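Local coordinates for protein cytochrome B5 (Hadesarchaea archaeon YNP_N21, PDB 6NZX) that binds a heme through two axial histidines and probably carries electrons in the manner of a cytochrome b5, at residues A21-N26 against Y30-S35; G40-H43 against H47-G50. All blocks are in the same frame, centred on the assembly; numbering follows the deposited sequence.

Contact 1: A21-N26 against Y30-S35; sequences AYVAYN and YDVTGS. With HEM (protoporphyrin IX containing Fe), chain B.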
ATOM      1  N   ALA A  21      -4.554   5.884   0.272  1.00 18.46           N
ATOM      2  CA  ALA A  21      -3.700   4.955  -0.440  1.00 18.09           C
ATOM      3  C   ALA A  21      -3.046   4.024   0.593  1.00 17.00           C
ATOM      4  O   ALA A  21      -2.275   4.460   1.477  1.00 17.30           O
ATOM      5  CB  ALA A  21      -2.695   5.716  -1.283  1.00 17.39           C
ATOM      6  N   TYR A  22      -3.432   2.753   0.521  1.00 17.37           N
ATOM      7  CA  TYR A  22      -2.945   1.700   1.418  1.00 18.56           C
ATOM      8  C   TYR A  22      -2.204   0.679   0.558  1.00 18.93           C
ATOM      9  O   TYR A  22      -2.587   0.443  -0.578  1.00 18.64           O
ATOM     10  CB  TYR A  22      -4.087   0.937   2.088  1.00 19.11           C
ATOM     11  CG  TYR A  22      -4.840   1.622   3.200  1.00 18.54           C
ATOM     12  CD1 TYR A  22      -4.588   2.924   3.578  1.00 18.77           C
ATOM     13  CD2 TYR A  22      -5.871   0.950   3.838  1.00 17.91           C
ATOM     14  CE1 TYR A  22      -5.311   3.528   4.594  1.00 19.33           C
ATOM     15  CE2 TYR A  22      -6.594   1.532   4.869  1.00 18.99           C
ATOM     16  CZ  TYR A  22      -6.325   2.838   5.227  1.00 18.35           C
ATOM     17  OH  TYR A  22      -7.030   3.423   6.223  1.00 19.17           O
ATOM     18  N   VAL A  23      -1.163   0.066   1.108  1.00 19.90           N
ATOM     19  CA  VAL A  23      -0.455  -0.992   0.408  1.00 19.15           C
ATOM     20  C   VAL A  23      -0.243  -2.119   1.406  1.00 18.51           C
ATOM     21  O   VAL A  23       0.028  -1.839   2.553  1.00 18.51           O
ATOM     22  CB  VAL A  23       0.888  -0.510  -0.178  1.00 19.98           C
ATOM     23  CG1 VAL A  23       0.676   0.500  -1.285  1.00 20.92           C
ATOM     24  CG2 VAL A  23       1.805   0.071   0.897  1.00 21.84           C
ATOM     25  N   ALA A  24      -0.353  -3.373   0.953  1.00 17.98           N
ATOM     26  CA  ALA A  24      -0.095  -4.502   1.847  1.00 18.36           C
ATOM     27  C   ALA A  24       1.300  -5.065   1.552  1.00 18.09           C
ATOM     28  O   ALA A  24       1.809  -4.996   0.417  1.00 15.86           O
ATOM     29  CB  ALA A  24      -1.179  -5.543   1.747  1.00 18.41           C
ATOM     30  N   TYR A  25       1.951  -5.537   2.619  1.00 18.69           N
ATOM     31  CA  TYR A  25       3.244  -6.185   2.511  1.00 20.36           C
ATOM     32  C   TYR A  25       3.354  -7.239   3.612  1.00 20.57           C
ATOM     33  O   TYR A  25       3.302  -6.887   4.776  1.00 17.07           O
ATOM     34  CB  TYR A  25       4.401  -5.184   2.605  1.00 22.76           C
ATOM     35  CG  TYR A  25       5.745  -5.859   2.476  1.00 25.59           C
ATOM     36  CD1 TYR A  25       6.571  -6.047   3.570  1.00 28.45           C
ATOM     37  CD2 TYR A  25       6.139  -6.406   1.268  1.00 27.73           C
ATOM     38  CE1 TYR A  25       7.778  -6.722   3.456  1.00 30.75           C
ATOM     39  CE2 TYR A  25       7.332  -7.098   1.136  1.00 29.31           C
ATOM     40  CZ  TYR A  25       8.156  -7.254   2.234  1.00 30.53           C
ATOM     41  OH  TYR A  25       9.342  -7.912   2.098  1.00 36.52           O
ATOM     42  N   ASN A  26       3.484  -8.514   3.213  1.00 23.36           N
ATOM     43  CA  ASN A  26       3.737  -9.625   4.150  1.00 25.82           C
ATOM     44  C   ASN A  26       2.651  -9.675   5.229  1.00 24.56           C
ATOM     45  O   ASN A  26       2.985  -9.865   6.403  1.00 22.68           O
ATOM     46  CB  ASN A  26       5.101  -9.495   4.846  1.00 27.20           C
ATOM     47  CG  ASN A  26       6.233 -10.063   4.030  1.00 33.06           C
ATOM     48  OD1 ASN A  26       6.013 -10.595   2.939  1.00 39.75           O
ATOM     49  ND2 ASN A  26       7.450  -9.933   4.535  1.00 34.35           N
ATOM     50  N   TYR A  30      -0.373  -0.884   5.266  1.00 16.87           N
ATOM     51  CA  TYR A  30       0.287   0.359   5.568  1.00 17.64           C
ATOM     52  C   TYR A  30      -0.495   1.485   4.893  1.00 17.91           C
ATOM     53  O   TYR A  30      -0.879   1.340   3.756  1.00 17.51           O
ATOM     54  CB  TYR A  30       1.737   0.340   5.060  1.00 17.99           C
ATOM     55  CG  TYR A  30       2.608  -0.698   5.715  1.00 17.77           C
ATOM     56  CD1 TYR A  30       3.379  -0.393   6.824  1.00 18.27           C
ATOM     57  CD2 TYR A  30       2.616  -2.004   5.261  1.00 19.18           C
ATOM     58  CE1 TYR A  30       4.159  -1.353   7.451  1.00 18.03           C
ATOM     59  CE2 TYR A  30       3.407  -2.971   5.861  1.00 18.32           C
ATOM     60  CZ  TYR A  30       4.162  -2.646   6.978  1.00 17.45           C
ATOM     61  OH  TYR A  30       4.952  -3.591   7.560  1.00 18.44           O
ATOM     62  N   ASP A  31      -0.703   2.588   5.616  1.00 18.26           N
ATOM     63  CA  ASP A  31      -1.281   3.785   5.066  1.00 19.06           C
ATOM     64  C   ASP A  31      -0.153   4.663   4.506  1.00 18.03           C
ATOM     65  O   ASP A  31       0.572   5.310   5.261  1.00 17.67           O
ATOM     66  CB  ASP A  31      -2.124   4.527   6.114  1.00 21.06           C
ATOM     67  CG  ASP A  31      -2.758   5.808   5.586  1.00 21.36           C
ATOM     68  OD1 ASP A  31      -2.623   6.063   4.364  1.00 20.34           O
ATOM     69  OD2 ASP A  31      -3.433   6.514   6.388  1.00 22.39           O
ATOM     70  N   VAL A  32      -0.060   4.718   3.175  1.00 20.05           N
ATOM     71  CA  VAL A  32       0.963   5.482   2.489  1.00 21.88           C
ATOM     72  C   VAL A  32       0.362   6.767   1.884  1.00 23.44           C
ATOM     73  O   VAL A  32       0.989   7.423   1.041  1.00 21.88           O
ATOM     74  CB  VAL A  32       1.695   4.621   1.440  1.00 22.48           C
ATOM     75  CG1 VAL A  32       2.575   3.574   2.105  1.00 22.09           C
ATOM     76  CG2 VAL A  32       0.757   3.968   0.434  1.00 20.44           C
ATOM     77  N   THR A  33      -0.843   7.137   2.326  1.00 24.87           N
ATOM     78  CA  THR A  33      -1.430   8.427   1.979  1.00 28.85           C
ATOM     79  C   THR A  33      -0.489   9.517   2.507  1.00 33.97           C
ATOM     80  O   THR A  33       0.049   9.415   3.611  1.00 37.57           O
ATOM     81  CB  THR A  33      -2.859   8.584   2.526  1.00 29.07           C
ATOM     82  OG1 THR A  33      -3.628   7.412   2.231  1.00 27.23           O
ATOM     83  CG2 THR A  33      -3.557   9.799   1.950  1.00 27.67           C
ATOM     84  N   GLY A  34      -0.226  10.530   1.685  1.00 37.64           N
ATOM     85  CA  GLY A  34       0.661  11.612   2.120  1.00 38.68           C
ATOM     86  C   GLY A  34       2.078  11.454   1.595  1.00 37.22           C
ATOM     87  O   GLY A  34       2.749  12.450   1.425  1.00 41.03           O
ATOM     88  N   SER A  35       2.533  10.209   1.373  1.00 34.71           N
ATOM     89  CA  SER A  35       3.727   9.929   0.573  1.00 32.54           C
ATOM     90  C   SER A  35       3.484  10.393  -0.869  1.00 33.54           C
ATOM     91  O   SER A  35       2.642   9.828  -1.576  1.00 30.21           O
ATOM     92  CB  SER A  35       4.085   8.465   0.603  1.00 33.41           C
ATOM     93  OG  SER A  35       5.133   8.163  -0.309  1.00 30.71           O
TER
HETATM   94  CHA HEM B 101      10.013   4.787  -2.093  1.00 29.58           C
HETATM   95  CHB HEM B 101      10.600   3.116  -6.704  1.00 29.56           C
HETATM   96  CHC HEM B 101       7.833  -0.763  -5.580  1.00 28.61           C
HETATM   97  CHD HEM B 101       7.019   1.102  -1.155  1.00 27.26           C
HETATM   98  C1A HEM B 101      10.467   4.629  -3.471  1.00 31.66           C
HETATM   99  C2A HEM B 101      11.377   5.628  -4.054  1.00 35.27           C
HETATM  100  C3A HEM B 101      11.536   5.098  -5.434  1.00 32.96           C
HETATM  101  C4A HEM B 101      10.752   3.936  -5.473  1.00 28.50           C
HETATM  102  CMA HEM B 101      12.378   5.729  -6.518  1.00 32.28           C
HETATM  103  CAA HEM B 101      11.979   6.839  -3.360  1.00 40.54           C
HETATM  104  CBA HEM B 101      13.173   6.413  -2.472  1.00 48.27           C
HETATM  105  CGA HEM B 101      13.112   6.929  -1.027  1.00 57.24           C
HETATM  106  O1A HEM B 101      13.580   6.206  -0.113  1.00 59.59           O
HETATM  107  O2A HEM B 101      12.617   8.057  -0.764  1.00 63.08           O
HETATM  108  C1B HEM B 101       9.832   1.868  -6.864  1.00 27.84           C
HETATM  109  C2B HEM B 101       9.812   1.133  -8.055  1.00 29.05           C
HETATM  110  C3B HEM B 101       8.992  -0.057  -7.739  1.00 28.89           C
HETATM  111  C4B HEM B 101       8.663   0.185  -6.330  1.00 28.67           C
HETATM  112  CMB HEM B 101      10.452   1.432  -9.389  1.00 28.65           C
HETATM  113  CAB HEM B 101       8.480  -1.229  -8.574  1.00 31.33           C
HETATM  114  CBB HEM B 101       9.557  -2.231  -8.963  1.00 30.11           C
HETATM  115  C1C HEM B 101       7.369  -0.641  -4.209  1.00 26.37           C
HETATM  116  C2C HEM B 101       6.533  -1.603  -3.678  1.00 26.45           C
HETATM  117  C3C HEM B 101       6.230  -1.052  -2.338  1.00 27.17           C
HETATM  118  C4C HEM B 101       7.002   0.197  -2.301  1.00 25.64           C
HETATM  119  CMC HEM B 101       6.088  -2.841  -4.396  1.00 27.19           C
HETATM  120  CAC HEM B 101       5.447  -1.587  -1.187  1.00 27.12           C
HETATM  121  CBC HEM B 101       5.025  -2.833  -1.123  1.00 27.81           C
HETATM  122  C1D HEM B 101       7.779   2.345  -1.010  1.00 27.93           C
HETATM  123  C2D HEM B 101       7.725   3.093   0.162  1.00 29.60           C
HETATM  124  C3D HEM B 101       8.638   4.204  -0.091  1.00 28.78           C
HETATM  125  C4D HEM B 101       9.067   3.930  -1.394  1.00 29.13           C
HETATM  126  CMD HEM B 101       6.948   2.810   1.419  1.00 30.77           C
HETATM  127  CAD HEM B 101       8.991   5.362   0.835  1.00 28.96           C
HETATM  128  CBD HEM B 101       7.970   6.480   0.579  1.00 28.50           C
HETATM  129  CGD HEM B 101       8.267   7.749   1.344  1.00 26.97           C
HETATM  130  O1D HEM B 101       7.513   8.737   1.200  1.00 24.73           O
HETATM  131  O2D HEM B 101       9.255   7.797   2.107  1.00 28.52           O
HETATM  132  NA  HEM B 101      10.092   3.665  -4.321  1.00 29.17           N
HETATM  133  NB  HEM B 101       9.163   1.313  -5.827  1.00 28.34           N
HETATM  134  NC  HEM B 101       7.648   0.415  -3.456  1.00 26.95           N
HETATM  135  ND  HEM B 101       8.576   2.822  -1.970  1.00 27.62           N
HETATM  136 FE   HEM B 101       8.877   2.034  -3.890  0.84 24.51          FE
HETATM  137  O   HOH W   1       4.907  -5.968   6.780  1.00 28.13           O
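Asp31 and Tyr22 face each other as the non-hydrogen-bonded pair of a short antiparallel hairpin. The Tyr22 ring comes in obliquely, its CE1 3.6 Å from CG of Asp31, with ring and carboxylate planes 59° apart. CG of Asp31 lies anti to the backbone N (chi1 180°), which carries OD1 forward to Thr33. OD1 of Asp31 accepts twice: from Thr33 N at 2.9 Å, met on the anti side and out of the carboxylate plane in an Asx turn, and from the hydroxyl OG1 of Thr33 at 2.7 Å through its syn lone pair. That hydroxyl in turn accepts from Ala21 N, 2.7 Å from Thr33 OG1, linking the residue before strand 22-25 to the turn after strand 28-31. Replacing Asp31 by an alanine is likely to leave Thr33 N and OG1 without their acceptor and the hydroxyl able to turn away from Ala21. On the face carrying Val23 and Tyr30, the Val23 side chain crosses that of Val32, just past the strand, at about a right angle, CG2 of Val23 3.8 Å from CG1 of Val32. The turn after Val32 brings Ser35 OG to a heme propionate. Paired bonds between Val23 and Tyr30 hold the strands together. Because the Thr33 hydroxyl donates to the carboxylate and accepts from the amide, the negative charge of Asp31 would probably strengthen the hydroxyl's hold on Ala21 N.

Contact 2: G40-H43 against H47-G50; sequences GGKH and HDAG. With HEM (protoporphyrin IX containing Fe), chain B.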
ATOM      1  N   GLY A  40      -2.282   9.829  -5.838  1.00 38.30           N
ATOM      2  CA  GLY A  40      -2.999   9.304  -7.001  1.00 36.65           C
ATOM      3  C   GLY A  40      -3.089   7.782  -6.966  1.00 36.56           C
ATOM      4  O   GLY A  40      -3.775   7.175  -7.790  1.00 36.16           O
ATOM      5  N   GLY A  41      -2.378   7.157  -6.017  1.00 33.02           N
ATOM      6  CA  GLY A  41      -2.372   5.696  -5.852  1.00 37.30           C
ATOM      7  C   GLY A  41      -1.514   4.970  -6.878  1.00 35.74           C
ATOM      8  O   GLY A  41      -1.660   3.762  -7.064  1.00 32.35           O
ATOM      9  N   LYS A  42      -0.615   5.709  -7.540  1.00 37.48           N
ATOM     10  CA  LYS A  42       0.360   5.137  -8.442  1.00 35.85           C
ATOM     11  C   LYS A  42       1.744   5.358  -7.824  1.00 34.62           C
ATOM     12  O   LYS A  42       2.004   6.420  -7.196  1.00 32.44           O
ATOM     13  CB  LYS A  42       0.214   5.735  -9.849  1.00 41.05           C
ATOM     14  CG  LYS A  42      -0.971   5.206 -10.657  1.00 45.45           C
ATOM     15  CD  LYS A  42      -2.081   6.217 -10.946  1.00 48.65           C
ATOM     16  CE  LYS A  42      -3.156   5.664 -11.866  1.00 48.62           C
ATOM     17  NZ  LYS A  42      -4.079   6.713 -12.360  1.00 47.89           N
ATOM     18  N   HIS A  43       2.587   4.324  -7.947  1.00 29.96           N
ATOM     19  CA  HIS A  43       3.966   4.314  -7.438  1.00 27.92           C
ATOM     20  C   HIS A  43       4.913   4.024  -8.610  1.00 26.40           C
ATOM     21  O   HIS A  43       5.080   2.881  -9.020  1.00 24.47           O
ATOM     22  CB  HIS A  43       4.098   3.316  -6.269  1.00 25.92           C
ATOM     23  CG  HIS A  43       5.414   3.358  -5.562  1.00 24.99           C
ATOM     24  ND1 HIS A  43       5.898   4.504  -4.955  1.00 23.95           N
ATOM     25  CD2 HIS A  43       6.321   2.387  -5.313  1.00 24.30           C
ATOM     26  CE1 HIS A  43       7.072   4.243  -4.407  1.00 24.39           C
ATOM     27  NE2 HIS A  43       7.359   2.946  -4.614  1.00 26.01           N
ATOM     28  N   HIS A  47       3.366   0.315 -10.143  1.00 29.44           N
ATOM     29  CA  HIS A  47       2.703  -0.164  -8.922  1.00 29.13           C
ATOM     30  C   HIS A  47       1.427   0.643  -8.628  1.00 28.49           C
ATOM     31  O   HIS A  47       1.360   1.870  -8.816  1.00 25.84           O
ATOM     32  CB  HIS A  47       3.683  -0.154  -7.735  1.00 28.34           C
ATOM     33  CG  HIS A  47       5.028  -0.721  -8.066  1.00 29.44           C
ATOM     34  ND1 HIS A  47       5.215  -2.067  -8.292  1.00 31.39           N
ATOM     35  CD2 HIS A  47       6.229  -0.130  -8.241  1.00 28.58           C
ATOM     36  CE1 HIS A  47       6.480  -2.296  -8.573  1.00 31.24           C
ATOM     37  NE2 HIS A  47       7.144  -1.111  -8.543  1.00 30.68           N
ATOM     38  N   ASP A  48       0.413  -0.082  -8.143  1.00 28.42           N
ATOM     39  CA  ASP A  48      -0.876   0.474  -7.790  1.00 29.08           C
ATOM     40  C   ASP A  48      -1.080   0.323  -6.284  1.00 27.39           C
ATOM     41  O   ASP A  48      -0.763  -0.726  -5.709  1.00 26.48           O
ATOM     42  CB  ASP A  48      -1.979  -0.195  -8.605  1.00 32.64           C
ATOM     43  CG  ASP A  48      -1.834   0.076 -10.092  1.00 36.20           C
ATOM     44  OD1 ASP A  48      -1.724  -0.904 -10.872  1.00 35.89           O
ATOM     45  OD2 ASP A  48      -1.791   1.268 -10.453  1.00 41.43           O
ATOM     46  N   ALA A  49      -1.562   1.399  -5.655  1.00 26.48           N
ATOM     47  CA  ALA A  49      -2.022   1.357  -4.285  1.00 24.35           C
ATOM     48  C   ALA A  49      -3.234   0.434  -4.237  1.00 23.49           C
ATOM     49  O   ALA A  49      -3.843   0.160  -5.275  1.00 20.45           O
ATOM     50  CB  ALA A  49      -2.336   2.739  -3.776  1.00 24.28           C
ATOM     51  N   GLY A  50      -3.524  -0.089  -3.043  1.00 20.16           N
ATOM     52  CA  GLY A  50      -4.700  -0.885  -2.834  1.00 20.49           C
ATOM     53  C   GLY A  50      -4.470  -2.344  -3.142  1.00 19.11           C
ATOM     54  O   GLY A  50      -5.426  -3.077  -3.352  1.00 20.01           O
TER
HETATM   55  CHA HEM B 101      10.013   4.787  -2.093  1.00 29.58           C
HETATM   56  CHB HEM B 101      10.600   3.116  -6.704  1.00 29.56           C
HETATM   57  CHC HEM B 101       7.833  -0.763  -5.580  1.00 28.61           C
HETATM   58  CHD HEM B 101       7.019   1.102  -1.155  1.00 27.26           C
HETATM   59  C1A HEM B 101      10.467   4.629  -3.471  1.00 31.66           C
HETATM   60  C2A HEM B 101      11.377   5.628  -4.054  1.00 35.27           C
HETATM   61  C3A HEM B 101      11.536   5.098  -5.434  1.00 32.96           C
HETATM   62  C4A HEM B 101      10.752   3.936  -5.473  1.00 28.50           C
HETATM   63  CMA HEM B 101      12.378   5.729  -6.518  1.00 32.28           C
HETATM   64  CAA HEM B 101      11.979   6.839  -3.360  1.00 40.54           C
HETATM   65  CBA HEM B 101      13.173   6.413  -2.472  1.00 48.27           C
HETATM   66  CGA HEM B 101      13.112   6.929  -1.027  1.00 57.24           C
HETATM   67  O1A HEM B 101      13.580   6.206  -0.113  1.00 59.59           O
HETATM   68  O2A HEM B 101      12.617   8.057  -0.764  1.00 63.08           O
HETATM   69  C1B HEM B 101       9.832   1.868  -6.864  1.00 27.84           C
HETATM   70  C2B HEM B 101       9.812   1.133  -8.055  1.00 29.05           C
HETATM   71  C3B HEM B 101       8.992  -0.057  -7.739  1.00 28.89           C
HETATM   72  C4B HEM B 101       8.663   0.185  -6.330  1.00 28.67           C
HETATM   73  CMB HEM B 101      10.452   1.432  -9.389  1.00 28.65           C
HETATM   74  CAB HEM B 101       8.480  -1.229  -8.574  1.00 31.33           C
HETATM   75  CBB HEM B 101       9.557  -2.231  -8.963  1.00 30.11           C
HETATM   76  C1C HEM B 101       7.369  -0.641  -4.209  1.00 26.37           C
HETATM   77  C2C HEM B 101       6.533  -1.603  -3.678  1.00 26.45           C
HETATM   78  C3C HEM B 101       6.230  -1.052  -2.338  1.00 27.17           C
HETATM   79  C4C HEM B 101       7.002   0.197  -2.301  1.00 25.64           C
HETATM   80  CMC HEM B 101       6.088  -2.841  -4.396  1.00 27.19           C
HETATM   81  CAC HEM B 101       5.447  -1.587  -1.187  1.00 27.12           C
HETATM   82  CBC HEM B 101       5.025  -2.833  -1.123  1.00 27.81           C
HETATM   83  C1D HEM B 101       7.779   2.345  -1.010  1.00 27.93           C
HETATM   84  C2D HEM B 101       7.725   3.093   0.162  1.00 29.60           C
HETATM   85  C3D HEM B 101       8.638   4.204  -0.091  1.00 28.78           C
HETATM   86  C4D HEM B 101       9.067   3.930  -1.394  1.00 29.13           C
HETATM   87  CMD HEM B 101       6.948   2.810   1.419  1.00 30.77           C
HETATM   88  CAD HEM B 101       8.991   5.362   0.835  1.00 28.96           C
HETATM   89  CBD HEM B 101       7.970   6.480   0.579  1.00 28.50           C
HETATM   90  CGD HEM B 101       8.267   7.749   1.344  1.00 26.97           C
HETATM   91  O1D HEM B 101       7.513   8.737   1.200  1.00 24.73           O
HETATM   92  O2D HEM B 101       9.255   7.797   2.107  1.00 28.52           O
HETATM   93  NA  HEM B 101      10.092   3.665  -4.321  1.00 29.17           N
HETATM   94  NB  HEM B 101       9.163   1.313  -5.827  1.00 28.34           N
HETATM   95  NC  HEM B 101       7.648   0.415  -3.456  1.00 26.95           N
HETATM   96  ND  HEM B 101       8.576   2.822  -1.970  1.00 27.62           N
HETATM   97 FE   HEM B 101       8.877   2.034  -3.890  0.84 24.51          FE
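His43 and His47 form the hydrogen-bonded pair of a two-stranded hairpin, and both send their rings to the heme. Followed outward, His43 begins with CB against CB of His47, 3.8 Å away. With CG anti to the backbone N (chi1 -172°), the ring extends off the strand toward the porphyrin. ND1 donates to the carbonyl O of His37, which helps fix the ring's rotation. CD2 and CE1 straddle the iron, CD2 close to porphyrin NC and CE1 close to NA, and at the tip NE2 of His43 binds the iron at 1.9 Å. The His47 ring lies rim to rim with that of His43, their centroids 5.8 Å apart and planes at 40°. NE2 of His47 is joined covalently to CAB of the heme at a modelled 1.3 Å, shorter than an N-C single bond and therefore doubtful in detail, while CHC of the porphyrin sits over one face of the ring. Behind the histidines, Ala49 N donates to Gly41 O at 2.8 Å in an almost straight bond (178°). With His62 as second ligand of the iron, this is the bis-histidine heme site of the cytochrome b5 fold, supplemented by a histidine-to-heme linkage.

From the N terminus, the chain passes strand 3-5 and helix 7-11 before contact 1 folds strand 22-25 back on strand 28-31, closing the first hairpin. Contact 2 closes a second, between strands 42-43 and 47-48, only after the first is complete: the two follow in series, neither nested nor crossed. Contact 1 belongs to the four-stranded mixed sheet, where strand 72-76 flanks strand 28-31 on its other side, whereas contact 2 is a separate two-stranded unit. Their centres are about 9 Å apart, and a probable hydrogen bond from Gly50 N to Tyr22 O (2.7 Å) joins them. The heme unites them again, taking a propionate bond from Ser35 and iron ligation from His43.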